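Local coordinates for protein UDP-L-Rhamnose Synthase (Acanthamoeba polyphaga mimivirus, PDB 7JID) that probably makes UDP-L-rhamnose as an NADP-dependent oxidoreductase, and binds NADP and UDP-rhamnose in neighbouring sites, at residues Ile59-Gly64 with Asp71-Ser76; Lys84-Gly89 with Ser137-Val142. One frame throughout, in Å; residues are numbered along the deposited sequence.

Contact 1 of 2, residues Ile59-Gly64 with Asp71-Ser76. With NAP (NADP nicotinamide-adenine-dinucleotide phosphate), chain D.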
loop_
_atom_site.group_PDB
_atom_site.type_symbol
_atom_site.label_atom_id
_atom_site.label_comp_id
_atom_site.label_asym_id
_atom_site.label_seq_id
_atom_site.Cartn_x
_atom_site.Cartn_y
_atom_site.Cartn_z
ATOM N N ILE A 59 -13.415 7.161 -5.159
ATOM C CA ILE A 59 -12.271 7.039 -6.092
ATOM C C ILE A 59 -11.785 5.592 -6.068
ATOM O O ILE A 59 -11.895 4.885 -5.045
ATOM C CB ILE A 59 -11.114 8.006 -5.809
ATOM C CG1 ILE A 59 -10.383 7.633 -4.518
ATOM C CG2 ILE A 59 -11.619 9.448 -5.827
ATOM C CD1 ILE A 59 -9.195 8.498 -4.175
ATOM N N GLY A 60 -11.087 5.258 -7.139
ATOM C CA GLY A 60 -10.309 4.013 -7.231
ATOM C C GLY A 60 -9.991 3.682 -8.662
ATOM O O GLY A 60 -10.432 4.406 -9.575
ATOM N N ARG A 61 -9.255 2.606 -8.841
ATOM C CA ARG A 61 -8.810 2.175 -10.179
ATOM C C ARG A 61 -9.258 0.735 -10.341
ATOM O O ARG A 61 -8.746 -0.117 -9.628
ATOM C CB ARG A 61 -7.309 2.407 -10.354
ATOM C CG ARG A 61 -6.829 2.203 -11.783
ATOM C CD ARG A 61 -7.286 3.269 -12.762
ATOM N NE ARG A 61 -7.247 4.590 -12.162
ATOM C CZ ARG A 61 -7.887 5.663 -12.595
ATOM N NH1 ARG A 61 -7.826 6.796 -11.910
ATOM N NH2 ARG A 61 -8.622 5.609 -13.697
ATOM N N THR A 62 -10.283 0.525 -11.159
ATOM C CA THR A 62 -11.061 -0.749 -11.156
ATOM C C THR A 62 -11.324 -1.265 -12.566
ATOM O O THR A 62 -11.988 -2.319 -12.675
ATOM C CB THR A 62 -12.384 -0.598 -10.421
ATOM O OG1 THR A 62 -13.200 0.359 -11.121
ATOM C CG2 THR A 62 -12.152 -0.255 -8.961
ATOM N N HIS A 63 -10.815 -0.549 -13.553
ATOM C CA HIS A 63 -10.985 -0.840 -15.005
ATOM C C HIS A 63 -10.138 0.173 -15.743
ATOM O O HIS A 63 -9.790 1.235 -15.161
ATOM C CB HIS A 63 -12.453 -0.714 -15.462
ATOM C CG HIS A 63 -13.021 0.643 -15.237
ATOM N ND1 HIS A 63 -13.129 1.594 -16.252
ATOM C CD2 HIS A 63 -13.482 1.230 -14.117
ATOM C CE1 HIS A 63 -13.637 2.701 -15.747
ATOM N NE2 HIS A 63 -13.837 2.518 -14.431
ATOM N N GLY A 64 -9.984 -0.037 -17.030
ATOM C CA GLY A 64 -9.228 0.915 -17.851
ATOM C C GLY A 64 -9.130 0.383 -19.262
ATOM O O GLY A 64 -9.843 -0.558 -19.613
ATOM N N ASP A 71 -9.378 -6.844 -13.769
ATOM C CA ASP A 71 -8.276 -7.527 -14.472
ATOM C C ASP A 71 -7.256 -6.495 -14.981
ATOM O O ASP A 71 -6.083 -6.838 -15.201
ATOM C CB ASP A 71 -8.840 -8.354 -15.626
ATOM C CG ASP A 71 -9.296 -9.725 -15.186
ATOM O OD1 ASP A 71 -9.285 -9.964 -13.976
ATOM O OD2 ASP A 71 -9.499 -10.586 -16.091
ATOM N N TYR A 72 -7.698 -5.260 -15.174
ATOM C CA TYR A 72 -6.903 -4.129 -15.704
ATOM C C TYR A 72 -5.637 -4.044 -14.849
ATOM O O TYR A 72 -4.546 -3.764 -15.365
ATOM C CB TYR A 72 -7.721 -2.843 -15.650
ATOM C CG TYR A 72 -6.908 -1.593 -15.854
ATOM C CD1 TYR A 72 -6.550 -0.770 -14.796
ATOM C CD2 TYR A 72 -6.504 -1.249 -17.123
ATOM C CE1 TYR A 72 -5.761 0.354 -14.987
ATOM C CE2 TYR A 72 -5.738 -0.117 -17.334
ATOM C CZ TYR A 72 -5.391 0.705 -16.278
ATOM O OH TYR A 72 -4.601 1.801 -16.534
ATOM N N LEU A 73 -5.758 -4.221 -13.517
ATOM C CA LEU A 73 -4.624 -3.988 -12.585
ATOM C C LEU A 73 -3.587 -5.102 -12.614
ATOM O O LEU A 73 -2.551 -4.914 -11.993
ATOM C CB LEU A 73 -5.123 -3.813 -11.143
ATOM C CG LEU A 73 -6.136 -2.689 -10.967
ATOM C CD1 LEU A 73 -6.847 -2.815 -9.631
ATOM C CD2 LEU A 73 -5.431 -1.357 -11.105
ATOM N N GLU A 74 -3.831 -6.214 -13.323
ATOM C CA GLU A 74 -2.872 -7.350 -13.314
ATOM C C GLU A 74 -1.751 -7.130 -14.348
ATOM O O GLU A 74 -0.733 -7.831 -14.250
ATOM C CB GLU A 74 -3.621 -8.662 -13.539
ATOM C CG GLU A 74 -4.730 -8.906 -12.524
ATOM C CD GLU A 74 -4.257 -8.969 -11.080
ATOM O OE1 GLU A 74 -3.020 -9.075 -10.865
ATOM O OE2 GLU A 74 -5.112 -8.913 -10.155
ATOM N N GLN A 75 -1.919 -6.166 -15.245
ATOM C CA GLN A 75 -0.933 -5.856 -16.318
ATOM C C GLN A 75 0.351 -5.267 -15.722
ATOM O O GLN A 75 0.281 -4.436 -14.774
ATOM C CB GLN A 75 -1.471 -4.822 -17.292
ATOM C CG GLN A 75 -2.836 -5.119 -17.861
ATOM C CD GLN A 75 -3.213 -4.006 -18.789
ATOM O OE1 GLN A 75 -2.734 -3.953 -19.931
ATOM N NE2 GLN A 75 -4.020 -3.071 -18.299
ATOM N N SER A 76 1.508 -5.633 -16.272
ATOM C CA SER A 76 2.817 -5.034 -15.891
ATOM C C SER A 76 2.729 -3.510 -15.993
ATOM O O SER A 76 2.173 -3.009 -16.969
ATOM C CB SER A 76 3.934 -5.575 -16.736
ATOM O OG SER A 76 5.175 -5.280 -16.105
HETATM P PA NAP D . -15.499 4.836 -11.591
HETATM O O1A NAP D . -16.708 5.154 -12.440
HETATM O O2A NAP D . -14.238 4.393 -12.266
HETATM O O5B NAP D . -15.287 6.165 -10.757
HETATM C C5B NAP D . -14.054 6.403 -10.077
HETATM C C4B NAP D . -13.653 7.869 -10.020
HETATM O O4B NAP D . -12.514 8.062 -9.192
HETATM C C3B NAP D . -13.313 8.341 -11.428
HETATM O O3B NAP D . -14.084 9.558 -11.567
HETATM C C2B NAP D . -11.816 8.603 -11.334
HETATM O O2B NAP D . -11.516 9.766 -12.047
HETATM C C1B NAP D . -11.578 8.890 -9.853
HETATM N N9A NAP D . -10.242 8.709 -9.317
HETATM C C8A NAP D . -9.517 7.600 -9.326
HETATM N N7A NAP D . -8.354 7.792 -8.700
HETATM C C5A NAP D . -8.334 9.068 -8.291
HETATM C C6A NAP D . -7.386 9.869 -7.620
HETATM N N6A NAP D . -6.240 9.338 -7.263
HETATM N N1A NAP D . -7.734 11.184 -7.397
HETATM C C2A NAP D . -8.932 11.647 -7.778
HETATM N N3A NAP D . -9.886 10.967 -8.433
HETATM C C4A NAP D . -9.595 9.661 -8.679
HETATM O O3 NAP D . -15.734 3.732 -10.442
HETATM P PN NAP D . -17.021 3.595 -9.459
HETATM O O1N NAP D . -17.462 2.178 -9.787
HETATM O O2N NAP D . -17.900 4.770 -9.365
HETATM O O5D NAP D . -16.269 3.395 -8.080
HETATM C C5D NAP D . -15.937 4.330 -7.063
HETATM C C4D NAP D . -14.819 3.694 -6.184
HETATM O O4D NAP D . -15.304 3.607 -4.881
HETATM C C3D NAP D . -14.575 2.274 -6.650
HETATM O O3D NAP D . -13.374 1.671 -6.037
HETATM C C2D NAP D . -15.974 1.794 -6.196
HETATM O O2D NAP D . -16.226 0.387 -6.076
HETATM C C1D NAP D . -16.140 2.445 -4.849
HETATM P P2B NAP D . -10.476 9.750 -13.245
HETATM O O1X NAP D . -11.122 9.185 -14.435
HETATM O O2X NAP D . -10.341 11.279 -13.372
HETATM O O3X NAP D . -9.158 9.043 -12.909
#
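The phenol ring of Y72 lies flat against the backbone of H63 and G64, meeting both over one face. G64 CA stands 3.8 Å from the centroid of the Y72 ring, 23° off its normal, a CH-pi contact toward the rim. Y72 carries CG anti to its own N (chi1 166°), which swings the ring across the other segment, and R61 approaches it obliquely, with CG 3.9 Å from Y72 CE1. L73 straddles this arginine: L73 CD1 lies 3.3 Å from the carbonyl oxygen R61 O, and L73 CD2 meets R61 CG at 3.9 Å, the two side chains crossing at about a right angle. This loop follows strand 54-57 of a Rossmann-like sheet, where the C-terminal ends of the parallel strands meet the dinucleotide. Here R61 NH1 gives NAP O3X of the 2'-phosphate an almost straight bond, 2.8 Å at 177°, with the oxygen in the guanidinium plane, while its NE is salt-bridged to D85. H63 NE2 donates to NAP O2A of the pyrophosphate at 2.9 Å, the oxygen at the edge of the imidazole, in its plane. Within 71-76, Q75 NE2 donates to Y72 O at 3.1 Å, and the Y72 hydroxyl is hydrogen-bonded to E81.

Contact 2 of 2, residues Lys84-Gly89 with Ser137-Val142. With NAP (NADP nicotinamide-adenine-dinucleotide phosphate), chain D.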
loop_
_atom_site.group_PDB
_atom_site.type_symbol
_atom_site.label_atom_id
_atom_site.label_comp_id
_atom_site.label_asym_id
_atom_site.label_seq_id
_atom_site.Cartn_x
_atom_site.Cartn_y
_atom_site.Cartn_z
ATOM N N LYS A 84 -1.650 3.808 -5.969
ATOM C CA LYS A 84 -1.913 5.266 -5.989
ATOM C C LYS A 84 -3.411 5.497 -5.705
ATOM O O LYS A 84 -3.771 6.373 -4.849
ATOM C CB LYS A 84 -1.569 5.852 -7.360
ATOM C CG LYS A 84 -1.840 7.348 -7.481
ATOM C CD LYS A 84 -1.895 7.875 -8.905
ATOM C CE LYS A 84 -0.669 7.560 -9.708
ATOM N NZ LYS A 84 -1.009 7.828 -11.131
ATOM N N ASP A 85 -4.293 4.856 -6.468
ATOM C CA ASP A 85 -5.720 5.214 -6.469
ATOM C C ASP A 85 -6.463 4.443 -5.395
ATOM O O ASP A 85 -7.502 4.937 -4.953
ATOM C CB ASP A 85 -6.311 5.041 -7.871
ATOM C CG ASP A 85 -5.696 5.951 -8.926
ATOM O OD1 ASP A 85 -5.163 7.034 -8.572
ATOM O OD2 ASP A 85 -5.770 5.576 -10.139
ATOM N N ASN A 86 -6.032 3.207 -5.092
ATOM C CA ASN A 86 -6.821 2.271 -4.270
ATOM C C ASN A 86 -6.289 2.233 -2.831
ATOM O O ASN A 86 -6.981 1.601 -2.014
ATOM C CB ASN A 86 -6.804 0.858 -4.861
ATOM C CG ASN A 86 -7.550 0.807 -6.166
ATOM O OD1 ASN A 86 -8.556 1.490 -6.328
ATOM N ND2 ASN A 86 -7.149 -0.124 -7.049
ATOM N N LEU A 87 -5.129 2.858 -2.552
ATOM C CA LEU A 87 -4.618 2.932 -1.165
ATOM C C LEU A 87 -4.114 4.341 -0.882
ATOM O O LEU A 87 -4.587 4.972 0.105
ATOM C CB LEU A 87 -3.531 1.874 -0.977
ATOM C CG LEU A 87 -3.037 1.683 0.453
ATOM C CD1 LEU A 87 -2.543 0.259 0.621
ATOM C CD2 LEU A 87 -1.943 2.687 0.788
ATOM N N TYR A 88 -3.069 4.792 -1.582
ATOM C CA TYR A 88 -2.426 6.070 -1.219
ATOM C C TYR A 88 -3.414 7.239 -1.206
ATOM O O TYR A 88 -3.433 8.003 -0.177
ATOM C CB TYR A 88 -1.197 6.354 -2.081
ATOM C CG TYR A 88 -0.430 7.571 -1.620
ATOM C CD1 TYR A 88 0.286 7.547 -0.428
ATOM C CD2 TYR A 88 -0.533 8.769 -2.282
ATOM C CE1 TYR A 88 0.954 8.666 0.039
ATOM C CE2 TYR A 88 0.139 9.904 -1.827
ATOM C CZ TYR A 88 0.858 9.861 -0.640
ATOM O OH TYR A 88 1.451 10.991 -0.156
ATOM N N GLY A 89 -4.155 7.492 -2.290
ATOM C CA GLY A 89 -5.124 8.601 -2.367
ATOM C C GLY A 89 -6.088 8.555 -1.182
ATOM O O GLY A 89 -6.254 9.553 -0.468
ATOM N N SER A 137 -6.851 -11.413 -6.237
ATOM C CA SER A 137 -6.699 -10.368 -7.275
ATOM C C SER A 137 -5.778 -9.292 -6.670
ATOM O O SER A 137 -5.792 -9.076 -5.432
ATOM C CB SER A 137 -7.996 -9.786 -7.744
ATOM O OG SER A 137 -8.625 -9.065 -6.688
ATOM N N SER A 138 -5.075 -8.553 -7.503
ATOM C CA SER A 138 -4.204 -7.451 -7.034
ATOM C C SER A 138 -5.068 -6.345 -6.421
ATOM O O SER A 138 -4.679 -5.765 -5.366
ATOM C CB SER A 138 -3.308 -6.962 -8.130
ATOM O OG SER A 138 -2.352 -7.982 -8.452
ATOM N N TYR A 139 -6.243 -6.122 -7.013
ATOM C CA TYR A 139 -7.273 -5.175 -6.479
ATOM C C TYR A 139 -7.606 -5.555 -5.045
ATOM O O TYR A 139 -7.566 -4.734 -4.101
ATOM C CB TYR A 139 -8.560 -5.239 -7.282
ATOM C CG TYR A 139 -9.680 -4.404 -6.712
ATOM C CD1 TYR A 139 -9.718 -3.024 -6.890
ATOM C CD2 TYR A 139 -10.735 -5.004 -6.053
ATOM C CE1 TYR A 139 -10.758 -2.272 -6.365
ATOM C CE2 TYR A 139 -11.796 -4.257 -5.539
ATOM C CZ TYR A 139 -11.810 -2.888 -5.719
ATOM O OH TYR A 139 -12.863 -2.160 -5.205
ATOM N N SER A 140 -7.954 -6.826 -4.835
ATOM C CA SER A 140 -8.457 -7.281 -3.527
ATOM C C SER A 140 -7.325 -7.181 -2.504
ATOM O O SER A 140 -7.545 -6.794 -1.336
ATOM C CB SER A 140 -9.057 -8.653 -3.565
ATOM O OG SER A 140 -10.318 -8.625 -4.217
ATOM N N VAL A 141 -6.110 -7.469 -2.942
ATOM C CA VAL A 141 -4.923 -7.417 -2.044
ATOM C C VAL A 141 -4.713 -5.984 -1.553
ATOM O O VAL A 141 -4.652 -5.757 -0.338
ATOM C CB VAL A 141 -3.679 -7.935 -2.752
ATOM C CG1 VAL A 141 -2.467 -7.640 -1.871
ATOM C CG2 VAL A 141 -3.816 -9.435 -3.000
ATOM N N VAL A 142 -4.664 -5.040 -2.469
ATOM C CA VAL A 142 -4.394 -3.623 -2.120
ATOM C C VAL A 142 -5.558 -3.095 -1.282
ATOM O O VAL A 142 -5.313 -2.477 -0.239
ATOM C CB VAL A 142 -4.131 -2.788 -3.376
ATOM C CG1 VAL A 142 -4.100 -1.292 -3.039
ATOM C CG2 VAL A 142 -2.828 -3.219 -4.013
HETATM P PA NAP D . -15.499 4.836 -11.591
HETATM O O1A NAP D . -16.708 5.154 -12.440
HETATM O O2A NAP D . -14.238 4.393 -12.266
HETATM O O5B NAP D . -15.287 6.165 -10.757
HETATM C C5B NAP D . -14.054 6.403 -10.077
HETATM C C4B NAP D . -13.653 7.869 -10.020
HETATM O O4B NAP D . -12.514 8.062 -9.192
HETATM C C3B NAP D . -13.313 8.341 -11.428
HETATM O O3B NAP D . -14.084 9.558 -11.567
HETATM C C2B NAP D . -11.816 8.603 -11.334
HETATM O O2B NAP D . -11.516 9.766 -12.047
HETATM C C1B NAP D . -11.578 8.890 -9.853
HETATM N N9A NAP D . -10.242 8.709 -9.317
HETATM C C8A NAP D . -9.517 7.600 -9.326
HETATM N N7A NAP D . -8.354 7.792 -8.700
HETATM C C5A NAP D . -8.334 9.068 -8.291
HETATM C C6A NAP D . -7.386 9.869 -7.620
HETATM N N6A NAP D . -6.240 9.338 -7.263
HETATM N N1A NAP D . -7.734 11.184 -7.397
HETATM C C2A NAP D . -8.932 11.647 -7.778
HETATM N N3A NAP D . -9.886 10.967 -8.433
HETATM C C4A NAP D . -9.595 9.661 -8.679
HETATM O O3 NAP D . -15.734 3.732 -10.442
HETATM P PN NAP D . -17.021 3.595 -9.459
HETATM O O1N NAP D . -17.462 2.178 -9.787
HETATM O O2N NAP D . -17.900 4.770 -9.365
HETATM O O5D NAP D . -16.269 3.395 -8.080
HETATM C C5D NAP D . -15.937 4.330 -7.063
HETATM C C4D NAP D . -14.819 3.694 -6.184
HETATM O O4D NAP D . -15.304 3.607 -4.881
HETATM C C3D NAP D . -14.575 2.274 -6.650
HETATM O O3D NAP D . -13.374 1.671 -6.037
HETATM C C2D NAP D . -15.974 1.794 -6.196
HETATM O O2D NAP D . -16.226 0.387 -6.076
HETATM C C1D NAP D . -16.140 2.445 -4.849
HETATM P P2B NAP D . -10.476 9.750 -13.245
HETATM O O1X NAP D . -11.122 9.185 -14.435
HETATM O O2X NAP D . -10.341 11.279 -13.372
HETATM O O3X NAP D . -9.158 9.043 -12.909
#
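N86 and L87 both touch V142 of the neighbouring helix. Just before them, D85 faces the cofactor instead, and its OD1 accepts from the adenine amino group, NAP N6A, at 2.9 Å. N86 follows: its CB lies 3.9 Å from V142 CG1, and its ND2 comes within 3.9 Å of Y139 CD1, the amide standing almost perpendicular to the ring (89°). Both ends of that amide are held by other partners, ND2 on N82 and OD1 on R61 N. L87 then sets its CB 3.8 Å from V142 CG1; this valine branch, anti to its backbone N (chi1 170°), points at the other helix and touches both beta carbons. Y88 turns its ring to F145 of the second subunit, and G89 N reaches K84 O at 2.8 Å, closing a wider pi-type turn. The segment axes run nearly parallel, 5° apart at 10.1 Å. Y139 and K143 fit the YxxxK signature of short-chain dehydrogenases/reductases, and the Y139 hydroxyl bonds to UDP-rhamnose. With no hydrogen bond between the segments, the interface rests on van der Waals contacts, mostly between carbons; amide and phenol spend their polar ends on other partners, which implies that shape rather than bonding matches these two faces.

From the N terminus, the chain leaves strand 54-57 and enters the loop that contact 1 closes over six intervening residues, before helix 79-99 begins. That helix opens contact 2, whose 47-residue excursion passes through strand 103-109 and returns at the start of helix 138-150. The two loops follow one another in series, neither enclosing nor crossing the other. Contact 1 joins two parts of one loop, and contact 2 joins two helices; loop and helices are tied by the R61-D85 salt bridge and by E74 OE2, 2.7 Å from S138 N, a probable hydrogen bond at the start of helix 138-150. Both border NADP, contact 1 along the adenosine and phosphates, contact 2 by D85 at the adenine amino group, their centres about 9 Å apart.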